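Long-range contacts in putative glycosidase ph117-related (Bacteroides thetaiotaomicron, PDB 5A7V), which probably acts on beta-mannosides as a family 130 glycosidase or phosphorylase, holding mannose in a pocket of its beta-propeller: residues D146-V151 and V158-Q163; W229-V234 and L270-P275; S260-H265 and I322-E327; Y306-A311 and V347-M352. One frame throughout, in Å; residues are numbered along the deposited sequence. Where two conformers were deposited one is given.

Interaction 1. Residues D146-V151 and V158-Q163; sequences DPRIAV and VMTYTQ. With MAN (alpha-D-mannopyranose), chain E.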
# COMPACT_ATOMS: atom_id res chain seq x y z
N ASP A 146 -5.25 4.32 -3.99
CA ASP A 146 -4.43 3.45 -3.14
C ASP A 146 -4.41 1.97 -3.57
O ASP A 146 -4.75 1.06 -2.80
CB ASP A 146 -4.81 3.56 -1.67
CG ASP A 146 -4.72 4.97 -1.06
OD1 ASP A 146 -4.20 5.88 -1.72
OD2 ASP A 146 -5.17 5.07 0.11
N PRO A 147 -3.98 1.73 -4.81
CA PRO A 147 -3.98 0.34 -5.32
C PRO A 147 -2.88 -0.50 -4.71
O PRO A 147 -1.79 -0.03 -4.42
CB PRO A 147 -3.74 0.52 -6.83
CG PRO A 147 -2.86 1.76 -6.88
CD PRO A 147 -3.44 2.67 -5.80
N ARG A 148 -3.17 -1.80 -4.57
CA ARG A 148 -2.14 -2.80 -4.33
C ARG A 148 -2.36 -3.90 -5.39
O ARG A 148 -3.51 -4.24 -5.66
CB ARG A 148 -2.22 -3.46 -2.97
CG ARG A 148 -1.69 -2.59 -1.85
CD ARG A 148 -2.71 -1.98 -1.09
NE ARG A 148 -2.31 -1.38 0.20
CZ ARG A 148 -2.87 -0.27 0.60
NH1 ARG A 148 -3.72 0.37 -0.13
NH2 ARG A 148 -2.49 0.26 1.75
N ILE A 149 -1.25 -4.40 -5.96
CA ILE A 149 -1.38 -5.41 -7.05
C ILE A 149 -0.54 -6.63 -6.70
O ILE A 149 0.62 -6.53 -6.29
CB ILE A 149 -0.96 -4.86 -8.41
CG1 ILE A 149 -1.96 -3.77 -8.85
CG2 ILE A 149 -0.88 -5.96 -9.47
CD1 ILE A 149 -1.58 -2.92 -10.05
N ALA A 150 -1.17 -7.81 -6.89
CA ALA A 150 -0.50 -9.11 -6.82
C ALA A 150 -0.94 -9.91 -8.04
O ALA A 150 -1.89 -9.49 -8.71
CB ALA A 150 -0.83 -9.82 -5.53
N VAL A 151 -0.25 -11.01 -8.34
CA VAL A 151 -0.57 -11.78 -9.55
C VAL A 151 -0.65 -13.26 -9.23
O VAL A 151 0.16 -13.78 -8.47
CB VAL A 151 0.44 -11.48 -10.67
CG1 VAL A 151 1.86 -11.99 -10.39
CG2 VAL A 151 -0.03 -11.96 -12.04
N VAL A 158 -4.49 -9.05 -9.73
CA VAL A 158 -5.57 -8.75 -8.83
C VAL A 158 -5.20 -7.45 -8.08
O VAL A 158 -4.17 -7.41 -7.38
CB VAL A 158 -5.84 -9.89 -7.83
CG1 VAL A 158 -7.03 -9.58 -6.93
CG2 VAL A 158 -6.09 -11.19 -8.58
N MET A 159 -6.04 -6.43 -8.28
CA MET A 159 -5.86 -5.09 -7.66
C MET A 159 -6.88 -4.92 -6.56
O MET A 159 -8.10 -5.07 -6.79
CB MET A 159 -6.14 -3.97 -8.66
CG MET A 159 -5.99 -2.55 -8.09
SD MET A 159 -6.78 -1.24 -9.02
CE MET A 159 -5.78 -1.30 -10.51
N THR A 160 -6.39 -4.56 -5.36
CA THR A 160 -7.27 -4.06 -4.32
C THR A 160 -7.12 -2.50 -4.32
O THR A 160 -6.04 -1.97 -4.59
CB THR A 160 -6.89 -4.60 -2.95
OG1 THR A 160 -5.59 -4.13 -2.60
CG2 THR A 160 -6.90 -6.14 -2.90
N TYR A 161 -8.21 -1.81 -4.12
CA TYR A 161 -8.17 -0.32 -4.13
C TYR A 161 -9.37 0.22 -3.37
O TYR A 161 -10.26 -0.54 -2.97
CB TYR A 161 -8.14 0.19 -5.58
CG TYR A 161 -9.44 0.04 -6.35
CD1 TYR A 161 -9.79 -1.21 -6.93
CD2 TYR A 161 -10.24 1.09 -6.55
CE1 TYR A 161 -10.96 -1.37 -7.60
CE2 TYR A 161 -11.45 0.98 -7.23
CZ TYR A 161 -11.82 -0.29 -7.80
OH TYR A 161 -12.98 -0.39 -8.57
N THR A 162 -9.36 1.54 -3.11
CA THR A 162 -10.49 2.18 -2.47
C THR A 162 -11.40 2.89 -3.47
O THR A 162 -10.91 3.70 -4.29
CB THR A 162 -10.00 3.27 -1.47
OG1 THR A 162 -8.97 2.70 -0.66
CG2 THR A 162 -11.15 3.72 -0.61
N GLN A 163 -12.70 2.62 -3.38
CA GLN A 163 -13.71 3.39 -4.08
C GLN A 163 -14.10 4.56 -3.18
O GLN A 163 -14.45 4.34 -2.03
CB GLN A 163 -14.96 2.51 -4.36
CG GLN A 163 -14.64 1.28 -5.17
CD GLN A 163 -15.87 0.43 -5.36
OE1 GLN A 163 -16.48 -0.05 -4.39
NE2 GLN A 163 -16.23 0.20 -6.59
C1 MAN E . -5.05 7.01 4.97
C2 MAN E . -4.34 6.18 3.88
C3 MAN E . -3.87 6.94 2.63
C4 MAN E . -3.22 8.28 3.00
C5 MAN E . -3.22 8.55 4.52
C6 MAN E . -2.71 9.96 4.87
O1 MAN E . -4.94 6.38 6.36
O2 MAN E . -5.29 5.17 3.50
O3 MAN E . -4.93 7.23 1.74
O4 MAN E . -1.92 8.25 2.45
O5 MAN E . -4.60 8.39 4.97
O6 MAN E . -3.60 10.94 4.31
O HOH W 1 -7.91 5.14 0.33
O HOH W 2 -7.13 0.72 -0.59
O HOH W 3 -3.75 -6.93 -4.59

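Interaction 2. Residues W229-V234 and L270-P275; sequences WGEEHV and LTECGP. With MAN (alpha-D-mannopyranose), chain E.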
# COMPACT_ATOMS: atom_id res chain seq x y z
N TRP A 229 -6.30 -6.95 5.83
CA TRP A 229 -6.83 -5.69 5.39
C TRP A 229 -7.15 -4.78 6.57
O TRP A 229 -7.36 -5.27 7.68
CB TRP A 229 -8.06 -5.94 4.46
CG TRP A 229 -9.21 -6.54 5.19
CD1 TRP A 229 -9.43 -7.88 5.40
CD2 TRP A 229 -10.30 -5.85 5.79
NE1 TRP A 229 -10.57 -8.07 6.13
CE2 TRP A 229 -11.12 -6.84 6.42
CE3 TRP A 229 -10.61 -4.49 5.97
CZ2 TRP A 229 -12.28 -6.51 7.11
CZ3 TRP A 229 -11.76 -4.18 6.69
CH2 TRP A 229 -12.57 -5.19 7.27
N GLY A 230 -7.25 -3.49 6.30
CA GLY A 230 -7.73 -2.52 7.27
C GLY A 230 -6.81 -1.36 7.50
O GLY A 230 -5.63 -1.41 7.18
N GLU A 231 -7.43 -0.34 8.06
CA GLU A 231 -6.76 0.93 8.42
C GLU A 231 -6.58 1.12 9.95
O GLU A 231 -5.46 1.38 10.44
CB GLU A 231 -7.55 2.09 7.80
CG GLU A 231 -7.04 3.48 8.10
CD GLU A 231 -7.96 4.60 7.67
OE1 GLU A 231 -9.18 4.42 7.47
OE2 GLU A 231 -7.45 5.74 7.54
N GLU A 232 -7.69 1.05 10.68
CA GLU A 232 -7.67 1.29 12.13
C GLU A 232 -7.20 0.09 12.97
O GLU A 232 -6.83 0.22 14.12
CB GLU A 232 -9.05 1.72 12.62
CG GLU A 232 -9.56 3.02 12.02
CD GLU A 232 -11.02 3.36 12.34
OE1 GLU A 232 -11.65 2.70 13.16
OE2 GLU A 232 -11.53 4.32 11.77
N HIS A 233 -7.33 -1.10 12.40
CA HIS A 233 -6.88 -2.39 12.96
C HIS A 233 -6.52 -3.28 11.77
O HIS A 233 -6.97 -2.98 10.63
CB HIS A 233 -7.98 -3.11 13.76
CG HIS A 233 -8.60 -2.26 14.80
ND1 HIS A 233 -8.12 -2.17 16.09
CD2 HIS A 233 -9.66 -1.42 14.70
CE1 HIS A 233 -8.87 -1.29 16.74
NE2 HIS A 233 -9.80 -0.82 15.92
N VAL A 234 -5.72 -4.31 12.04
CA VAL A 234 -5.50 -5.35 11.03
C VAL A 234 -6.54 -6.45 11.19
O VAL A 234 -6.64 -7.08 12.25
CB VAL A 234 -4.06 -5.93 11.09
CG1 VAL A 234 -3.88 -7.06 10.10
CG2 VAL A 234 -3.05 -4.80 10.88
N LEU A 270 -3.10 4.20 14.11
CA LEU A 270 -3.55 3.29 13.00
C LEU A 270 -2.48 2.24 12.83
O LEU A 270 -1.27 2.48 13.06
CB LEU A 270 -3.69 4.04 11.68
CG LEU A 270 -4.66 5.19 11.61
CD1 LEU A 270 -4.51 5.90 10.26
CD2 LEU A 270 -6.09 4.77 11.85
N THR A 271 -2.95 1.06 12.38
CA THR A 271 -2.10 -0.05 11.87
C THR A 271 -2.69 -0.45 10.51
O THR A 271 -3.62 -1.27 10.45
CB THR A 271 -2.08 -1.29 12.84
OG1 THR A 271 -3.44 -1.66 13.13
CG2 THR A 271 -1.38 -0.97 14.16
N GLU A 272 -2.18 0.14 9.46
CA GLU A 272 -2.85 0.11 8.16
C GLU A 272 -2.01 -0.70 7.19
O GLU A 272 -0.84 -0.47 6.94
CB GLU A 272 -3.01 1.53 7.62
CG GLU A 272 -3.64 1.56 6.21
CD GLU A 272 -4.16 2.90 5.78
OE1 GLU A 272 -3.74 3.94 6.42
OE2 GLU A 272 -5.01 2.95 4.87
N CYS A 273 -2.65 -1.74 6.64
CA CYS A 273 -1.95 -2.71 5.74
C CYS A 273 -1.22 -2.00 4.62
O CYS A 273 -1.72 -1.04 4.07
CB CYS A 273 -2.94 -3.76 5.24
SG CYS A 273 -3.60 -4.81 6.56
N GLY A 274 -0.02 -2.50 4.27
CA GLY A 274 0.79 -1.92 3.22
C GLY A 274 0.77 -2.75 1.91
O GLY A 274 -0.33 -3.03 1.40
N PRO A 275 1.93 -3.16 1.43
CA PRO A 275 1.95 -3.98 0.20
C PRO A 275 1.40 -5.39 0.47
O PRO A 275 1.08 -5.75 1.59
CB PRO A 275 3.42 -4.05 -0.15
CG PRO A 275 4.14 -3.84 1.14
CD PRO A 275 3.29 -2.96 1.98
C1 MAN E . -5.05 7.01 4.97
C2 MAN E . -4.34 6.18 3.88
C3 MAN E . -3.87 6.94 2.63
C4 MAN E . -3.22 8.28 3.00
C5 MAN E . -3.22 8.55 4.52
C6 MAN E . -2.71 9.96 4.87
O1 MAN E . -4.94 6.38 6.36
O2 MAN E . -5.29 5.17 3.50
O3 MAN E . -4.93 7.23 1.74
O4 MAN E . -1.92 8.25 2.45
O5 MAN E . -4.60 8.39 4.97
O6 MAN E . -3.60 10.94 4.31

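Interaction 3. Residues S260-H265 and I322-E327; sequences SPRDGH and ITRLDE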
# COMPACT_ATOMS: atom_id res chain seq x y z
N SER A 260 -3.85 -4.49 16.76
CA SER A 260 -4.36 -3.14 16.80
C SER A 260 -3.23 -2.15 17.14
O SER A 260 -2.14 -2.55 17.57
CB SER A 260 -5.41 -3.06 17.92
OG SER A 260 -6.55 -3.87 17.58
N PRO A 261 -3.52 -0.86 16.95
CA PRO A 261 -2.58 0.15 17.48
C PRO A 261 -2.33 -0.04 18.97
O PRO A 261 -3.16 -0.60 19.69
CB PRO A 261 -3.28 1.48 17.19
CG PRO A 261 -4.23 1.17 16.07
CD PRO A 261 -4.69 -0.24 16.32
N ARG A 262 -1.18 0.44 19.41
CA ARG A 262 -0.74 0.26 20.79
C ARG A 262 -0.16 1.55 21.35
O ARG A 262 0.42 2.37 20.63
CB ARG A 262 0.30 -0.85 20.90
CG ARG A 262 1.48 -0.61 20.02
CD ARG A 262 2.52 -1.70 20.00
NE ARG A 262 3.39 -1.45 18.89
CZ ARG A 262 4.58 -1.96 18.68
NH1 ARG A 262 5.09 -2.86 19.52
NH2 ARG A 262 5.28 -1.52 17.64
N ASP A 263 -0.28 1.73 22.66
CA ASP A 263 0.25 2.92 23.31
C ASP A 263 1.79 2.87 23.29
O ASP A 263 2.43 1.81 23.45
CB ASP A 263 -0.19 2.98 24.75
CG ASP A 263 -1.65 3.33 24.96
OD1 ASP A 263 -2.38 3.62 23.97
OD2 ASP A 263 -2.07 3.37 26.17
N GLY A 264 2.40 4.06 23.17
CA GLY A 264 3.84 4.16 23.35
C GLY A 264 4.74 3.96 22.17
O GLY A 264 5.94 4.12 22.26
N HIS A 265 4.13 3.54 21.04
CA HIS A 265 4.87 3.23 19.83
C HIS A 265 4.38 4.07 18.64
O HIS A 265 3.34 4.70 18.69
CB HIS A 265 4.79 1.71 19.50
CG HIS A 265 5.42 0.85 20.54
ND1 HIS A 265 6.69 0.34 20.43
CD2 HIS A 265 4.95 0.43 21.75
CE1 HIS A 265 6.98 -0.37 21.53
NE2 HIS A 265 5.93 -0.31 22.34
N ILE A 322 2.36 -13.24 15.86
CA ILE A 322 3.55 -13.62 16.61
C ILE A 322 4.24 -12.40 17.24
O ILE A 322 4.50 -12.41 18.43
CB ILE A 322 4.52 -14.44 15.76
CG1 ILE A 322 3.84 -15.72 15.24
CG2 ILE A 322 5.77 -14.80 16.57
CD1 ILE A 322 4.69 -16.54 14.30
N THR A 323 4.57 -11.39 16.42
CA THR A 323 5.36 -10.25 16.91
C THR A 323 5.31 -9.15 15.86
O THR A 323 4.88 -9.35 14.71
CB THR A 323 6.81 -10.67 17.19
OG1 THR A 323 7.51 -9.56 17.82
CG2 THR A 323 7.55 -11.14 15.97
N ARG A 324 5.74 -7.95 16.29
CA ARG A 324 5.92 -6.82 15.40
C ARG A 324 7.14 -6.03 15.82
O ARG A 324 7.58 -6.12 16.96
CB ARG A 324 4.68 -5.93 15.33
CG ARG A 324 4.25 -5.31 16.66
CD ARG A 324 3.07 -4.37 16.52
NE ARG A 324 2.15 -4.49 17.67
CZ ARG A 324 0.97 -3.89 17.75
NH1 ARG A 324 0.67 -2.88 16.95
NH2 ARG A 324 0.11 -4.25 18.66
N LEU A 325 7.69 -5.26 14.88
CA LEU A 325 8.81 -4.37 15.22
C LEU A 325 8.38 -3.31 16.22
O LEU A 325 7.29 -2.78 16.10
CB LEU A 325 9.36 -3.65 13.97
CG LEU A 325 9.70 -4.51 12.77
CD1 LEU A 325 10.19 -3.65 11.61
CD2 LEU A 325 10.70 -5.58 13.15
N ASP A 326 9.26 -2.97 17.17
CA ASP A 326 8.95 -1.93 18.17
C ASP A 326 9.15 -0.51 17.66
O ASP A 326 8.57 0.43 18.22
CB ASP A 326 9.74 -2.20 19.44
CG ASP A 326 9.14 -3.36 20.26
OD1 ASP A 326 7.90 -3.53 20.27
OD2 ASP A 326 9.93 -4.14 20.82
N GLU A 327 9.99 -0.37 16.64
CA GLU A 327 10.38 0.91 16.01
C GLU A 327 10.12 0.75 14.52
O GLU A 327 10.27 -0.35 13.98
CB GLU A 327 11.87 1.21 16.23
CG GLU A 327 12.34 1.17 17.69
CD GLU A 327 11.74 2.20 18.53
OE1 GLU A 327 11.18 3.17 18.01
OE2 GLU A 327 11.91 2.07 19.78

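Interaction 4. Residues Y306-A311 and V347-M352; sequences YAAGQA and VFIEGM. With MAN (alpha-D-mannopyranose), chain E.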
# COMPACT_ATOMS: atom_id res chain seq x y z
N TYR A 306 3.14 9.08 9.48
CA TYR A 306 3.04 7.66 9.05
C TYR A 306 4.44 7.11 8.81
O TYR A 306 5.18 7.62 7.96
CB TYR A 306 2.20 7.48 7.80
CG TYR A 306 0.73 7.63 7.94
CD1 TYR A 306 0.11 8.86 8.22
CD2 TYR A 306 -0.12 6.53 7.72
CE1 TYR A 306 -1.26 8.98 8.28
CE2 TYR A 306 -1.48 6.65 7.77
CZ TYR A 306 -2.07 7.88 8.01
OH TYR A 306 -3.44 8.03 8.04
N ALA A 307 4.79 6.10 9.60
CA ALA A 307 6.06 5.39 9.47
C ALA A 307 5.79 3.87 9.42
O ALA A 307 4.80 3.41 10.00
CB ALA A 307 7.01 5.76 10.61
N ALA A 308 6.66 3.11 8.75
CA ALA A 308 6.33 1.72 8.37
C ALA A 308 6.85 0.71 9.38
O ALA A 308 7.99 0.81 9.85
CB ALA A 308 6.86 1.43 6.98
N GLY A 309 6.01 -0.29 9.63
CA GLY A 309 6.32 -1.43 10.48
C GLY A 309 6.24 -2.78 9.78
O GLY A 309 5.91 -2.84 8.58
N GLN A 310 6.54 -3.83 10.54
CA GLN A 310 6.35 -5.21 10.02
C GLN A 310 5.83 -6.06 11.15
O GLN A 310 6.27 -5.94 12.30
CB GLN A 310 7.64 -5.82 9.47
CG GLN A 310 8.27 -4.98 8.37
CD GLN A 310 9.55 -5.58 7.81
OE1 GLN A 310 9.66 -6.79 7.55
NE2 GLN A 310 10.55 -4.74 7.57
N ALA A 311 4.91 -6.95 10.80
CA ALA A 311 4.34 -7.93 11.72
C ALA A 311 4.55 -9.34 11.15
O ALA A 311 4.51 -9.54 9.93
CB ALA A 311 2.85 -7.69 11.94
N VAL A 347 5.74 7.97 4.84
CA VAL A 347 6.30 7.05 3.85
C VAL A 347 5.30 5.90 3.77
O VAL A 347 5.37 4.92 4.53
CB VAL A 347 7.74 6.59 4.15
CG1 VAL A 347 8.71 7.74 3.90
CG2 VAL A 347 7.92 6.06 5.57
N PHE A 348 4.30 6.05 2.89
CA PHE A 348 3.14 5.14 2.89
C PHE A 348 3.44 3.96 1.96
O PHE A 348 3.36 4.08 0.74
CB PHE A 348 1.89 5.89 2.46
CG PHE A 348 0.62 5.15 2.75
CD1 PHE A 348 0.05 5.14 4.03
CD2 PHE A 348 0.02 4.36 1.74
CE1 PHE A 348 -1.07 4.41 4.31
CE2 PHE A 348 -1.12 3.65 2.03
CZ PHE A 348 -1.68 3.66 3.28
N ILE A 349 3.88 2.85 2.56
CA ILE A 349 4.38 1.73 1.80
C ILE A 349 3.24 0.92 1.21
O ILE A 349 2.25 0.63 1.87
CB ILE A 349 5.37 0.89 2.62
CG1 ILE A 349 4.74 0.26 3.87
CG2 ILE A 349 6.62 1.70 2.96
CD1 ILE A 349 5.49 -0.94 4.40
N GLU A 350 3.42 0.56 -0.08
CA GLU A 350 2.28 0.05 -0.81
C GLU A 350 2.62 -0.88 -1.97
O GLU A 350 1.73 -1.68 -2.34
CB GLU A 350 1.46 1.23 -1.30
CG GLU A 350 0.08 0.90 -1.82
CD GLU A 350 -0.77 2.14 -2.03
OE1 GLU A 350 -0.68 3.11 -1.25
OE2 GLU A 350 -1.62 2.19 -2.97
N GLY A 351 3.82 -0.81 -2.53
CA GLY A 351 4.21 -1.71 -3.61
C GLY A 351 5.56 -2.34 -3.34
O GLY A 351 6.44 -1.68 -2.75
N MET A 352 5.74 -3.60 -3.77
CA MET A 352 7.03 -4.24 -3.65
C MET A 352 7.22 -5.14 -4.86
O MET A 352 6.27 -5.86 -5.24
CB MET A 352 7.15 -5.13 -2.41
CG MET A 352 7.24 -4.41 -1.13
SD MET A 352 7.25 -5.54 0.30
CE MET A 352 8.89 -6.27 0.34
C1 MAN E . -5.05 7.01 4.97
C2 MAN E . -4.34 6.18 3.88
C3 MAN E . -3.87 6.94 2.63
C4 MAN E . -3.22 8.28 3.00
C5 MAN E . -3.22 8.55 4.52
C6 MAN E . -2.71 9.96 4.87
O1 MAN E . -4.94 6.38 6.36
O2 MAN E . -5.29 5.17 3.50
O3 MAN E . -4.93 7.23 1.74
O4 MAN E . -1.92 8.25 2.45
O5 MAN E . -4.60 8.39 4.97
O6 MAN E . -3.60 10.94 4.31

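Interaction 1. Residues D146-V151 and V158-Q163
Arg-148 and Thr-160 face each other as a hydrogen-bonded antiparallel pair, with Arg-148 N 2.9 Å from Thr-160 O and an equally long bond returning from Thr-160 N to Arg-148 O. From this pair the arginine side chain runs toward the sugar. Its CB rests 3.5 Å from Thr-160 OG1, whose own hydrogen bond goes to Gly-205. CG packs beside the backbone of Glu-350, and a bend there (chi2 102°) brings CD back to within 3.9 Å of Thr-160 OG1. Beyond it, NE and NH2 bind the carbonyls of Gly-274 and Cys-273, while NH1 reaches Asp-146 O at 2.9 Å, coming from above that carbonyl plane. Three carbonyls thus fix the rotation of the guanidinium. Asp-146 OD2 lies 2.7 Å from mannose O3, and a water joins Asp-146 OD2 to Thr-162 OG1; OD1 meets Arg-93 and Asn-78. On the other face of the sheet Met-159, in one of its two conformers, packs against Pro-147 CB and Ile-149 CG1. The arrangement is a beta hairpin within one four-stranded antiparallel blade of the five-bladed propeller characteristic of GH130 enzymes, whose edge strand brings Asp-146 into the mannose pocket.

Interaction 2. Residues W229-V234 and L270-P275
Two glutamates, Glu-231 and Glu-272, lie side by side and point the same way, both ending at a single hydroxyl of the bound mannose. Mannose O1 sits 2.8 Å from Glu-231 OE2 and 2.7 Å from Glu-272 OE1, and the two carboxylate planes are turned 40° apart. Each chain is extended, with CG opposite the backbone N (chi1 178° in Glu-231), an orientation that lays Glu-231 CG alongside the carboxylate of Glu-272. The second oxygen, Glu-272 OE2, accepts from mannose O2 at 2.6 Å and also meets Ser-204. This places one wall of the sugar pocket where a loop between strands 225-229 and 235-239 passes over strand 270-280 of the beta-propeller. The backbones are joined there by Cys-273 N, which binds Gly-230 O at 3.0 Å, and by a weak bond from Thr-271 N to Glu-231 O. Leu-270 flanks the acidic pair: its CD1 branch turns toward the sugar, and CD2 packs 3.8 Å from Glu-232 CA. On the side of Thr-271 and Cys-273, Val-234 crosses Thr-271 at about a right angle, CG2 lying 3.9 Å from a buried Thr-271 OG1 that has no polar partner, while Val-234 CG1 meets Cys-273 SG.

Interaction 3. Residues S260-H265 and I322-E327
Arg-324 grips the carbonyl of Ser-260 end-on, with NH1 at 2.9 Å and NH2 at 3.0 Å from Ser-260 O, which lies in the guanidinium plane. Arg-262 reaches back the other way: its NH1 makes a salt bridge of 3.0 Å to Asp-326 OD1, and its NH2 binds Leu-325 O at 2.8 Å. His-265 adds a nearly straight bond from ND1 to Asp-326 O, 2.9 Å long, with the acceptor in the ring plane and the donor on a carbonyl lone pair. The exchange makes an antiparallel arginine–arginine stack, in which the two side chains slide past each other and their guanidinium planes lie 7° from parallel, centres 4.2 Å apart. Asp-267 bridges both arginines, which probably offsets their like charges. The stack ties the loop before strand 270-280 to the end of strand 320-324 and the residues after it, at the propeller surface. The type II turn from Arg-262 to His-265 folds the histidine back over the opposite face of the Arg-262 guanidinium, His-265 CG standing 3.4 Å above its plane, so that this group is sandwiched between ring and arginine. Aliphatic atoms share in the layering: Arg-262 CD covers Arg-324 CZ at 3.5 Å, and Arg-324 CD covers the Arg-262 guanidinium in turn. Outermost, His-265 CE1 packs against the Asp-326 carboxylate.

Interaction 4. Residues Y306-A311 and V347-M352
Tyr-306 and Phe-348 lie side by side, both side chains pointing the same way, toward the mannose. Their ring planes meet obliquely at 65°, and the centroids are 6.0 Å apart. The closest approach is Tyr-306 CD2 to Phe-348 CD1, 3.9 Å, with the tyrosine carbon at the edge of the phenylalanine ring. Phe-348 takes its place through a CG set opposite the backbone N (chi1 -166°), which brings one ring face against the sugar, CZ lying 3.7 Å from mannose C2. Tyr-306 meets the same sugar with its phenol, OH standing 2.8 Å from mannose O1; the ring of Tyr-342 packs edge-to-face with that of Tyr-306. The aromatic pair thus forms part of a carbohydrate subsite, a flat apolar platform beside a hydroxyl contact, where two blades of the propeller come together. Strands 306-314 and 347-355 belong to different sheets, and the two segments run at 41° to each other. One backbone bond spans them, from Val-347 N to Tyr-306 O at 3.2 Å. Farther from the sugar, Ala-308 CB lies 3.8 Å from Ile-349 CD1 and close to Ile-349 CG1 and CG2, so the isoleucine wraps round the small side chain; Tyr-363 of strand 358-365 also touches Ile-349.

In the fold
From the N terminus, interaction 1 comes first and is complete before the others begin: six residues separate its segments, a local hairpin. The remaining three interlock. Interaction 2 spans 229-275, and interaction 3 opens inside that loop at 260-265 but closes beyond it at 322-327; interaction 4 opens at 306-311, within interaction 3, and closes past it at 347-352. Interaction 3 therefore crosses both neighbours, whereas interactions 2 and 4 follow in series, and none nests. Interactions 1, 2 and 4 converge on one mannose; 2 and 4 share the sheet holding strands 270-280 and 306-314, while strands 143-151 and 347-355 belong to two others. Interaction 3 lies outward, linked through Ser-260 to His-233 and through Leu-325 to Gln-310.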